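Local atomic coordinates of hydrolase (Rhizobium meliloti, PDB entry 5HOE), a protein that acts as an octameric carbohydrate acetylesterase of the GDSL/SGNH hydrolase family, probably cleaving acetyl ester bonds. Residues Gly29-Lys34 / Leu40-Glu45; His61-Gly66 / Ala93-Leu98; Ser68-Ser73 / Ser85-Met90; Val150-Pro155 / Gly180-Leu185. One frame throughout, in Å; residues are numbered along the deposited sequence.

Contact 1: residues Gly29-Lys34 / Leu40-Glu45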
# COMPACT_ATOMS: atom_id res chain seq x y z
N GLY A 29 -24.24 -23.73 -5.68
CA GLY A 29 -24.83 -25.05 -5.87
C GLY A 29 -23.80 -26.16 -5.98
O GLY A 29 -23.84 -26.97 -6.91
N TRP A 30 -22.90 -26.21 -5.01
CA TRP A 30 -21.87 -27.24 -4.94
C TRP A 30 -22.50 -28.60 -4.61
O TRP A 30 -23.09 -28.77 -3.54
CB TRP A 30 -20.87 -26.85 -3.85
CG TRP A 30 -19.73 -27.80 -3.61
CD1 TRP A 30 -19.79 -29.03 -3.06
CD2 TRP A 30 -18.34 -27.55 -3.87
NE1 TRP A 30 -18.53 -29.59 -2.98
CE2 TRP A 30 -17.62 -28.69 -3.48
CE3 TRP A 30 -17.65 -26.46 -4.42
CZ2 TRP A 30 -16.24 -28.79 -3.62
CZ3 TRP A 30 -16.28 -26.56 -4.57
CH2 TRP A 30 -15.59 -27.72 -4.17
N ILE A 31 -22.28 -29.58 -5.47
CA ILE A 31 -22.81 -30.92 -5.22
C ILE A 31 -21.86 -31.66 -4.29
O ILE A 31 -20.70 -31.88 -4.65
CB ILE A 31 -22.97 -31.72 -6.53
CG1 ILE A 31 -23.91 -31.00 -7.49
CG2 ILE A 31 -23.52 -33.13 -6.21
CD1 ILE A 31 -23.97 -31.65 -8.88
N PRO A 32 -22.29 -32.10 -3.11
CA PRO A 32 -21.36 -32.83 -2.25
C PRO A 32 -20.99 -34.17 -2.87
O PRO A 32 -21.83 -34.87 -3.42
CB PRO A 32 -22.14 -33.00 -0.94
CG PRO A 32 -23.56 -32.80 -1.29
CD PRO A 32 -23.64 -31.97 -2.53
N VAL A 33 -19.70 -34.52 -2.77
CA VAL A 33 -19.20 -35.74 -3.41
C VAL A 33 -18.16 -36.45 -2.54
O VAL A 33 -17.41 -35.81 -1.79
CB VAL A 33 -18.64 -35.51 -4.84
CG1 VAL A 33 -19.73 -35.05 -5.81
CG2 VAL A 33 -17.47 -34.53 -4.82
N LYS A 34 -18.08 -37.77 -2.70
CA LYS A 34 -17.25 -38.58 -1.82
C LYS A 34 -15.77 -38.21 -1.91
O LYS A 34 -15.05 -38.29 -0.91
CB LYS A 34 -17.43 -40.07 -2.11
CG LYS A 34 -16.87 -40.54 -3.46
CD LYS A 34 -16.56 -42.03 -3.47
CE LYS A 34 -17.80 -42.90 -3.35
NZ LYS A 34 -18.33 -42.99 -1.95
N LEU A 40 -19.15 -30.76 -9.46
CA LEU A 40 -20.00 -30.12 -10.44
C LEU A 40 -21.06 -29.29 -9.74
O LEU A 40 -21.22 -29.34 -8.52
CB LEU A 40 -20.69 -31.19 -11.30
CG LEU A 40 -19.75 -32.10 -12.09
CD1 LEU A 40 -20.52 -33.28 -12.63
CD2 LEU A 40 -19.08 -31.34 -13.25
N ARG A 41 -21.78 -28.49 -10.54
CA ARG A 41 -22.82 -27.58 -10.09
C ARG A 41 -24.20 -28.20 -10.26
O ARG A 41 -24.49 -28.81 -11.30
CB ARG A 41 -22.75 -26.29 -10.91
CG ARG A 41 -23.51 -25.10 -10.31
CD ARG A 41 -23.36 -23.88 -11.20
NE ARG A 41 -23.95 -22.71 -10.57
CZ ARG A 41 -24.05 -21.53 -11.14
NH1 ARG A 41 -23.57 -21.34 -12.37
NH2 ARG A 41 -24.61 -20.52 -10.46
N TYR A 42 -25.06 -28.02 -9.26
CA TYR A 42 -26.45 -28.43 -9.43
C TYR A 42 -27.07 -27.65 -10.59
O TYR A 42 -26.78 -26.46 -10.76
CB TYR A 42 -27.26 -28.11 -8.17
CG TYR A 42 -27.09 -29.09 -7.03
CD1 TYR A 42 -27.61 -30.37 -7.11
CD2 TYR A 42 -26.44 -28.73 -5.85
CE1 TYR A 42 -27.47 -31.27 -6.07
CE2 TYR A 42 -26.31 -29.61 -4.80
CZ TYR A 42 -26.82 -30.87 -4.91
OH TYR A 42 -26.65 -31.76 -3.86
N PRO A 43 -27.95 -28.26 -11.37
CA PRO A 43 -28.74 -27.47 -12.32
C PRO A 43 -29.65 -26.49 -11.59
O PRO A 43 -29.97 -26.67 -10.41
CB PRO A 43 -29.54 -28.52 -13.09
CG PRO A 43 -29.65 -29.66 -12.15
CD PRO A 43 -28.39 -29.66 -11.33
N TYR A 44 -30.06 -25.45 -12.32
CA TYR A 44 -30.79 -24.34 -11.72
C TYR A 44 -31.98 -24.80 -10.89
O TYR A 44 -32.20 -24.30 -9.78
CB TYR A 44 -31.24 -23.40 -12.83
CG TYR A 44 -31.96 -22.16 -12.39
CD1 TYR A 44 -31.37 -21.24 -11.53
CD2 TYR A 44 -33.24 -21.90 -12.84
CE1 TYR A 44 -32.03 -20.09 -11.14
CE2 TYR A 44 -33.91 -20.73 -12.47
CZ TYR A 44 -33.30 -19.84 -11.61
OH TYR A 44 -33.94 -18.69 -11.23
N GLU A 45 -32.75 -25.77 -11.40
CA GLU A 45 -33.96 -26.18 -10.70
C GLU A 45 -33.68 -27.01 -9.46
O GLU A 45 -34.62 -27.31 -8.72
CB GLU A 45 -34.93 -26.91 -11.63
CG GLU A 45 -35.49 -26.04 -12.76
CD GLU A 45 -36.20 -24.76 -12.26
OE1 GLU A 45 -36.55 -24.65 -11.07
OE2 GLU A 45 -36.41 -23.85 -13.09
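G29 O receives two groups from the opposite segment. Y42 N donates to it at 2.8 Å, nearly straight (168° at the hydrogen) and in the carbonyl plane, while R41 CA brings a weaker C-H to the same G29 O at 3.4 Å. A second backbone bond, I31 N to L40 O at 3.2 Å, runs almost along the C=O axis, so that W30 and R41 face each other in a single beta bridge. G29 has positive phi just after a helix; a side chain here would collide with the carbonyl oxygen of the residue before, which accounts for the glycine.

The side-chain evidence centres on Y42. Its CG stands anti to the carbonyl carbon (chi1 -79°), which lays the ring beside I31 and P32. I31 CG1 rests above the middle of one ring face, 3.6 Å from the Y42 centroid and 4° off the normal, a CH-pi contact. P32 crosses the ring at about a right angle, its CD 3.3 Å from Y42 OH. Further out, I31 CD1 meets L40 CB at 4.1 Å. Y42 OH is hydrogen-bonded to L210 O; were Y42 an alanine, that carbonyl would probably lose its hydroxyl mate and I31 CG1 would face a gap.

R41 N bonds to Y143 OH of the second subunit, and W30 stacks on H209 of the probable Ser-His-Asp triad. The whole bridge lies in the loop between helix 25-28 and helix 48-56, with Y42 packed on A212 and N215 of helix 212-229 and Y44 reaching I62 and E64 of strand 60-66.

Contact 2: residues His61-Gly66 / Ala93-Leu98; sequences HIIEEG and ASHLPL
H95 takes part in both the polar and the apolar half of this contact, meeting E65 at the edge of its imidazole and I63 over a face. The polar interaction is one hydrogen bond, from H95 NE2 to E65 OE2 at 3.0 Å and 145° at the hydrogen. The oxygen is approached through its anti lone pair, the one away from OE1, and lies 23° out of the imidazole plane; the carboxylate and ring planes are 44° apart. E65 OE1 is engaged separately, by Y87 OH and, weakly, by H95 NE2 of the second subunit. E65 OE2 also lies close to its own counterpart in that subunit; if both carboxylates are charged they would repel, and the H95 and Y87 donors may ease this.

The CH-pi interaction comes from I63 CG2, which stands 3.7 Å from the H95 ring centroid and above its centre. This methyl is anti to the backbone N of I63, while the other branch continues past the ring toward L98. On the opposite face of the imidazole lies S94 CB, 4.2 Å above the plane, so the ring is sandwiched between two aliphatic carbons.

Plain apolar packing is supplied by that longer branch: I63 CD1 touches L98 CD2 at 3.7 Å and H95 CB at 3.9 Å.

Strand 60-66 is thereby joined to the end of helix 84-95 and the turn into strand 100-104. Parallel strands linked through a helix across the intervening strand 17-23 form a beta-alpha-beta crossover, the building unit of the alpha/beta SGNH hydrolase fold.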
# COMPACT_ATOMS: atom_id res chain seq x y z
N HIS A 61 -37.76 -11.64 -10.87
CA HIS A 61 -36.54 -11.88 -11.62
C HIS A 61 -35.42 -12.13 -10.62
O HIS A 61 -35.07 -11.25 -9.82
CB HIS A 61 -36.23 -10.67 -12.51
CG HIS A 61 -34.87 -10.71 -13.13
ND1 HIS A 61 -33.96 -9.68 -12.98
CD2 HIS A 61 -34.25 -11.65 -13.89
CE1 HIS A 61 -32.85 -9.98 -13.63
NE2 HIS A 61 -33.00 -11.17 -14.19
N ILE A 62 -34.87 -13.34 -10.65
CA ILE A 62 -33.85 -13.78 -9.70
C ILE A 62 -32.49 -13.63 -10.35
O ILE A 62 -32.27 -14.10 -11.47
CB ILE A 62 -34.10 -15.23 -9.24
CG1 ILE A 62 -35.04 -15.26 -8.04
CG2 ILE A 62 -32.80 -15.93 -8.81
CD1 ILE A 62 -36.40 -14.76 -8.31
N ILE A 63 -31.56 -13.01 -9.63
CA ILE A 63 -30.18 -12.82 -10.06
C ILE A 63 -29.29 -13.61 -9.11
O ILE A 63 -29.37 -13.44 -7.89
CB ILE A 63 -29.81 -11.33 -10.02
CG1 ILE A 63 -30.73 -10.51 -10.92
CG2 ILE A 63 -28.35 -11.11 -10.42
CD1 ILE A 63 -30.92 -9.12 -10.47
N GLU A 64 -28.50 -14.51 -9.67
CA GLU A 64 -27.62 -15.36 -8.87
C GLU A 64 -26.22 -14.77 -8.82
O GLU A 64 -25.61 -14.49 -9.87
CB GLU A 64 -27.56 -16.76 -9.49
CG GLU A 64 -28.90 -17.44 -9.59
CD GLU A 64 -28.77 -18.83 -10.16
OE1 GLU A 64 -28.69 -18.98 -11.39
OE2 GLU A 64 -28.71 -19.77 -9.36
N GLU A 65 -25.71 -14.57 -7.60
CA GLU A 65 -24.31 -14.22 -7.35
C GLU A 65 -23.75 -15.10 -6.23
O GLU A 65 -23.49 -14.63 -5.11
CB GLU A 65 -24.16 -12.72 -7.03
CG GLU A 65 -24.49 -11.78 -8.19
CD GLU A 65 -23.51 -11.79 -9.34
OE1 GLU A 65 -22.48 -12.49 -9.29
OE2 GLU A 65 -23.77 -11.05 -10.32
N GLY A 66 -23.54 -16.38 -6.54
CA GLY A 66 -22.97 -17.33 -5.61
C GLY A 66 -21.54 -17.67 -6.03
O GLY A 66 -21.28 -17.96 -7.19
N ALA A 93 -24.59 -2.26 -8.08
CA ALA A 93 -24.71 -1.21 -9.09
C ALA A 93 -24.97 -1.82 -10.46
O ALA A 93 -25.65 -1.20 -11.29
CB ALA A 93 -23.45 -0.34 -9.09
N SER A 94 -24.47 -3.02 -10.69
CA SER A 94 -24.68 -3.73 -11.94
C SER A 94 -26.10 -4.24 -12.09
O SER A 94 -26.54 -4.51 -13.22
CB SER A 94 -23.74 -4.92 -12.05
OG SER A 94 -22.38 -4.57 -11.99
N HIS A 95 -26.82 -4.44 -10.99
CA HIS A 95 -28.12 -5.11 -11.05
C HIS A 95 -29.30 -4.25 -10.65
O HIS A 95 -30.42 -4.74 -10.69
CB HIS A 95 -28.07 -6.42 -10.25
CG HIS A 95 -27.11 -7.40 -10.83
ND1 HIS A 95 -27.21 -7.86 -12.12
CD2 HIS A 95 -26.00 -7.97 -10.31
CE1 HIS A 95 -26.21 -8.68 -12.37
NE2 HIS A 95 -25.46 -8.76 -11.29
N LEU A 96 -29.09 -2.96 -10.35
CA LEU A 96 -30.23 -2.08 -10.09
C LEU A 96 -31.09 -2.01 -11.35
O LEU A 96 -30.57 -2.11 -12.46
CB LEU A 96 -29.77 -0.69 -9.66
CG LEU A 96 -29.13 -0.54 -8.27
CD1 LEU A 96 -28.85 0.92 -7.98
CD2 LEU A 96 -30.01 -1.12 -7.16
N PRO A 97 -32.41 -1.85 -11.19
CA PRO A 97 -33.16 -1.71 -9.94
C PRO A 97 -33.35 -3.04 -9.22
O PRO A 97 -33.59 -4.07 -9.87
CB PRO A 97 -34.51 -1.17 -10.44
CG PRO A 97 -34.69 -1.81 -11.76
CD PRO A 97 -33.30 -1.74 -12.37
N LEU A 98 -33.23 -3.03 -7.89
CA LEU A 98 -33.38 -4.23 -7.06
C LEU A 98 -34.41 -3.95 -5.98
O LEU A 98 -34.34 -2.91 -5.31
CB LEU A 98 -32.05 -4.63 -6.41
CG LEU A 98 -30.95 -5.18 -7.31
CD1 LEU A 98 -29.71 -5.36 -6.48
CD2 LEU A 98 -31.37 -6.51 -7.95

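Contact 3: residues Ser68-Ser73 / Ser85-Met90. With PO4 (phosphate ion), chain E.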
# COMPACT_ATOMS: atom_id res chain seq x y z
N SER A 68 -18.28 -20.08 -4.67
CA SER A 68 -17.71 -21.03 -3.73
C SER A 68 -16.57 -20.39 -2.94
O SER A 68 -15.77 -19.63 -3.49
CB SER A 68 -17.20 -22.25 -4.49
OG SER A 68 -18.30 -22.92 -5.09
N ALA A 69 -16.50 -20.71 -1.65
CA ALA A 69 -15.47 -20.26 -0.71
C ALA A 69 -15.57 -18.79 -0.31
O ALA A 69 -14.71 -18.29 0.46
CB ALA A 69 -14.05 -20.61 -1.17
N ARG A 70 -16.61 -18.09 -0.74
CA ARG A 70 -16.77 -16.67 -0.41
C ARG A 70 -17.02 -16.45 1.07
O ARG A 70 -17.80 -17.17 1.71
CB ARG A 70 -17.93 -16.06 -1.21
CG ARG A 70 -18.23 -14.59 -0.88
CD ARG A 70 -19.34 -14.07 -1.74
NE ARG A 70 -18.86 -13.53 -2.99
CZ ARG A 70 -19.56 -13.49 -4.12
NH1 ARG A 70 -20.76 -14.05 -4.24
NH2 ARG A 70 -19.04 -12.89 -5.17
N THR A 71 -16.34 -15.43 1.61
CA THR A 71 -16.50 -14.97 2.99
C THR A 71 -17.34 -13.69 3.04
O THR A 71 -17.56 -13.01 2.04
CB THR A 71 -15.14 -14.65 3.59
OG1 THR A 71 -14.60 -13.46 2.96
CG2 THR A 71 -14.17 -15.82 3.46
N THR A 72 -17.75 -13.29 4.25
CA THR A 72 -18.43 -12.00 4.38
C THR A 72 -17.50 -10.83 4.01
O THR A 72 -17.81 -9.99 3.14
CB THR A 72 -19.00 -11.78 5.80
OG1 THR A 72 -17.95 -11.69 6.76
CG2 THR A 72 -20.00 -12.86 6.20
N SER A 73 -16.32 -10.76 4.66
CA SER A 73 -15.49 -9.56 4.60
C SER A 73 -14.02 -9.87 4.83
O SER A 73 -13.27 -9.00 5.29
CB SER A 73 -15.93 -8.54 5.63
OG SER A 73 -15.92 -9.08 6.94
N SER A 85 -17.44 -8.60 0.57
CA SER A 85 -17.63 -7.16 0.68
C SER A 85 -16.81 -6.40 -0.37
O SER A 85 -17.09 -5.23 -0.62
CB SER A 85 -17.27 -6.70 2.10
OG SER A 85 -15.86 -6.70 2.29
N THR A 86 -15.79 -7.03 -0.97
CA THR A 86 -15.07 -6.38 -2.06
C THR A 86 -15.90 -6.30 -3.33
O THR A 86 -15.77 -5.34 -4.10
CB THR A 86 -13.75 -7.13 -2.30
OG1 THR A 86 -12.97 -7.10 -1.10
CG2 THR A 86 -12.95 -6.52 -3.47
N TYR A 87 -16.73 -7.31 -3.59
CA TYR A 87 -17.51 -7.46 -4.82
C TYR A 87 -18.94 -6.93 -4.72
O TYR A 87 -19.51 -6.52 -5.73
CB TYR A 87 -17.57 -8.96 -5.16
CG TYR A 87 -18.27 -9.49 -6.42
CD1 TYR A 87 -19.64 -9.77 -6.44
CD2 TYR A 87 -17.53 -9.78 -7.56
CE1 TYR A 87 -20.25 -10.29 -7.59
CE2 TYR A 87 -18.12 -10.30 -8.69
CZ TYR A 87 -19.48 -10.56 -8.70
OH TYR A 87 -20.05 -11.08 -9.86
N LEU A 88 -19.55 -6.92 -3.52
CA LEU A 88 -20.97 -6.60 -3.43
C LEU A 88 -21.32 -5.20 -3.96
O LEU A 88 -22.30 -5.08 -4.70
CB LEU A 88 -21.49 -6.86 -2.01
CG LEU A 88 -23.00 -6.66 -1.80
CD1 LEU A 88 -23.83 -7.58 -2.68
CD2 LEU A 88 -23.36 -6.89 -0.35
N PRO A 89 -20.59 -4.13 -3.63
CA PRO A 89 -20.98 -2.82 -4.19
C PRO A 89 -21.03 -2.79 -5.70
O PRO A 89 -22.00 -2.27 -6.27
CB PRO A 89 -19.94 -1.85 -3.59
CG PRO A 89 -19.55 -2.52 -2.29
CD PRO A 89 -19.52 -4.00 -2.63
N MET A 90 -20.05 -3.39 -6.37
CA MET A 90 -20.07 -3.51 -7.83
C MET A 90 -21.28 -4.33 -8.32
O MET A 90 -21.92 -3.98 -9.32
CB MET A 90 -18.76 -4.18 -8.30
CG MET A 90 -17.51 -3.31 -8.18
SD MET A 90 -15.98 -4.09 -8.81
CE MET A 90 -15.15 -4.66 -7.33
P PO4 E . -17.81 -23.48 0.45
O1 PO4 E . -18.36 -22.14 0.06
O2 PO4 E . -18.46 -23.93 1.73
O3 PO4 E . -17.84 -24.56 -0.59
O4 PO4 E . -16.32 -23.40 0.62
O HOH W 1 -12.86 -6.38 3.70
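The backbones of T72 and S85 are joined by a weak hydrogen bond, S85 N to T72 O at 2.9 Å but bent to 124° at the hydrogen, close to where the CA atoms of S73 and S85 stand 5.1 Å apart.

Among the side chains, R70 and Y87 make the main meeting. R70 leaves with CG anti to its own N and then turns sharply at chi3 (-88°), which carries NH2 over one face of the Y87 ring. The nitrogen lies toward the rim, 3.4 Å from Y87 CD1, and the guanidinium is tilted about 40° to the ring instead of lying flat on it. Both polar ends are held elsewhere: R70 NH1 is bonded to G23 O, and the Y87 hydroxyl belongs to E65. Y87 also stacks on Y87 of the second subunit.

At the other end, S73 CB touches S85 OG at 3.8 Å. A water donates to S73 O at 3.1 Å and weakly to S85 OG, whose firmer partners are N83 and K127.

Beyond R70, A69 N donates to phosphate O1 at 2.9 Å. That ion, probably from the crystallisation liquor, is bound as well by S25 N, N108 ND2 and H209 NE2. Two backbone amides and an asparagine side chain around one anion, beside the probable Ser-His-Asp triad, are consistent with the oxyanion hole of SGNH hydrolases.

Contact 4: residues Val150-Pro155 / Gly180-Leu185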
# COMPACT_ATOMS: atom_id res chain seq x y z
N VAL A 150 -31.35 -11.12 5.57
CA VAL A 150 -30.18 -11.82 6.10
C VAL A 150 -30.58 -13.27 6.35
O VAL A 150 -31.58 -13.55 7.03
CB VAL A 150 -29.72 -11.16 7.41
CG1 VAL A 150 -28.61 -11.97 8.07
CG2 VAL A 150 -29.26 -9.72 7.15
N VAL A 151 -29.80 -14.22 5.83
CA VAL A 151 -30.06 -15.64 6.02
C VAL A 151 -28.89 -16.24 6.78
O VAL A 151 -27.76 -16.24 6.29
CB VAL A 151 -30.26 -16.38 4.69
CG1 VAL A 151 -30.55 -17.87 4.90
CG2 VAL A 151 -31.40 -15.72 3.92
N ALA A 152 -29.17 -16.77 7.96
CA ALA A 152 -28.14 -17.52 8.66
C ALA A 152 -28.04 -18.90 8.02
O ALA A 152 -29.07 -19.58 7.86
CB ALA A 152 -28.46 -17.66 10.15
N PRO A 153 -26.85 -19.34 7.62
CA PRO A 153 -26.72 -20.67 7.02
C PRO A 153 -26.95 -21.75 8.06
O PRO A 153 -26.85 -21.49 9.27
CB PRO A 153 -25.26 -20.67 6.52
CG PRO A 153 -24.57 -19.74 7.49
CD PRO A 153 -25.56 -18.66 7.77
N PRO A 154 -27.27 -22.97 7.64
CA PRO A 154 -27.42 -24.06 8.62
C PRO A 154 -26.08 -24.39 9.23
O PRO A 154 -25.02 -24.22 8.59
CB PRO A 154 -27.97 -25.22 7.77
CG PRO A 154 -27.44 -24.98 6.41
CD PRO A 154 -27.36 -23.46 6.25
N PRO A 155 -26.05 -24.88 10.47
CA PRO A 155 -24.78 -25.25 11.09
C PRO A 155 -24.05 -26.33 10.31
O PRO A 155 -24.66 -27.17 9.65
CB PRO A 155 -25.19 -25.77 12.48
CG PRO A 155 -26.52 -25.20 12.75
CD PRO A 155 -27.19 -25.04 11.40
N GLY A 180 -28.41 -16.83 16.09
CA GLY A 180 -28.76 -15.85 17.11
C GLY A 180 -28.15 -14.48 16.87
O GLY A 180 -28.82 -13.45 17.04
N LEU A 181 -26.88 -14.45 16.47
CA LEU A 181 -26.21 -13.17 16.23
C LEU A 181 -26.76 -12.48 14.99
O LEU A 181 -26.90 -11.25 14.99
CB LEU A 181 -24.71 -13.39 16.10
CG LEU A 181 -24.02 -13.80 17.41
CD1 LEU A 181 -22.60 -14.33 17.18
CD2 LEU A 181 -24.01 -12.62 18.34
N TYR A 182 -27.07 -13.24 13.93
CA TYR A 182 -27.65 -12.62 12.74
C TYR A 182 -29.05 -12.08 13.02
O TYR A 182 -29.45 -11.06 12.44
CB TYR A 182 -27.73 -13.60 11.56
CG TYR A 182 -26.43 -13.93 10.85
CD1 TYR A 182 -25.19 -13.67 11.43
CD2 TYR A 182 -26.45 -14.50 9.58
CE1 TYR A 182 -24.00 -13.99 10.75
CE2 TYR A 182 -25.27 -14.82 8.91
CZ TYR A 182 -24.06 -14.57 9.50
OH TYR A 182 -22.91 -14.88 8.80
N LYS A 183 -29.81 -12.75 13.89
CA LYS A 183 -31.13 -12.24 14.26
C LYS A 183 -30.99 -10.91 14.99
O LYS A 183 -31.71 -9.95 14.71
CB LYS A 183 -31.85 -13.25 15.16
CG LYS A 183 -33.23 -12.80 15.66
CD LYS A 183 -34.25 -12.83 14.57
CE LYS A 183 -35.58 -12.24 15.03
NZ LYS A 183 -36.51 -12.08 13.89
N ALA A 184 -30.03 -10.83 15.92
CA ALA A 184 -29.78 -9.59 16.65
C ALA A 184 -29.32 -8.47 15.71
O ALA A 184 -29.76 -7.33 15.83
CB ALA A 184 -28.72 -9.86 17.72
N LEU A 185 -28.45 -8.80 14.75
CA LEU A 185 -27.99 -7.83 13.77
C LEU A 185 -29.14 -7.30 12.93
O LEU A 185 -29.28 -6.09 12.72
CB LEU A 185 -26.97 -8.50 12.85
CG LEU A 185 -26.60 -7.76 11.55
CD1 LEU A 185 -25.71 -6.56 11.84
CD2 LEU A 185 -25.92 -8.70 10.58
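Y182 turns the CD2 and CE2 atoms of its ring toward V150, A152 and P153. This is the packing of one helical layer on the central sheet of the alpha/beta/alpha sandwich of the SGNH fold: the short axes of strand 150-152 and helix 180-185 approach to 8.3 Å and run at 166°, nearly antiparallel, as expected where a helix leads back from one parallel strand to the next.

Y182 CG stands anti to the carbonyl carbon (chi1 -74°), and this directs the ring from the helix down on the strand. V150 crosses it at about a right angle, and V150 CG1, the branch anti to the backbone N, reaches Y182 CD2 at 3.7 Å. The same ring carbon, Y182 CD2, also meets A152, at 3.6 Å from its CA and 3.8 Å from its CB; the small alanine thus lets the ring come close to the strand backbone. P153, likewise crosswise to the ring, places CD 4.0 Å from Y182 CE2.

Elsewhere Y182 is enclosed by I121 and M125 of helix 118-133 and by F193 of strand 192-195, and its OH is hydrogen-bonded to L105 O just past strand 100-104. With a serine in place of Y182, that carbonyl would probably be left without its partner and a gap would open between helix 171-189 and the V150, A152 and P153 side chains. Helix 171-189 also meets a third subunit, L185 packing on its W163.

V151 O lies at the edge of the ring, in its plane, 3.9 Å from Y182 CE2.

Following the chain from the N terminus, contact 1 closes a short loop between helix 25-28 and helix 48-56 before contact 2 begins. Contact 2 then spans from strand 60-66 to the end of helix 84-95, and contact 3 lies wholly within that span, tying the loop after the strand to an earlier part of the same helix. Contact 4 follows in series, fastening helix 171-189 to strand 147-152; none of the four cross. Contact 1 touches contact 2 through Y44 and contact 3 through W30 and S68, while contacts 2 and 3 meet directly and share helix 84-95. Contacts 1 to 3 all reach the second subunit, whereas contact 4 reaches a third.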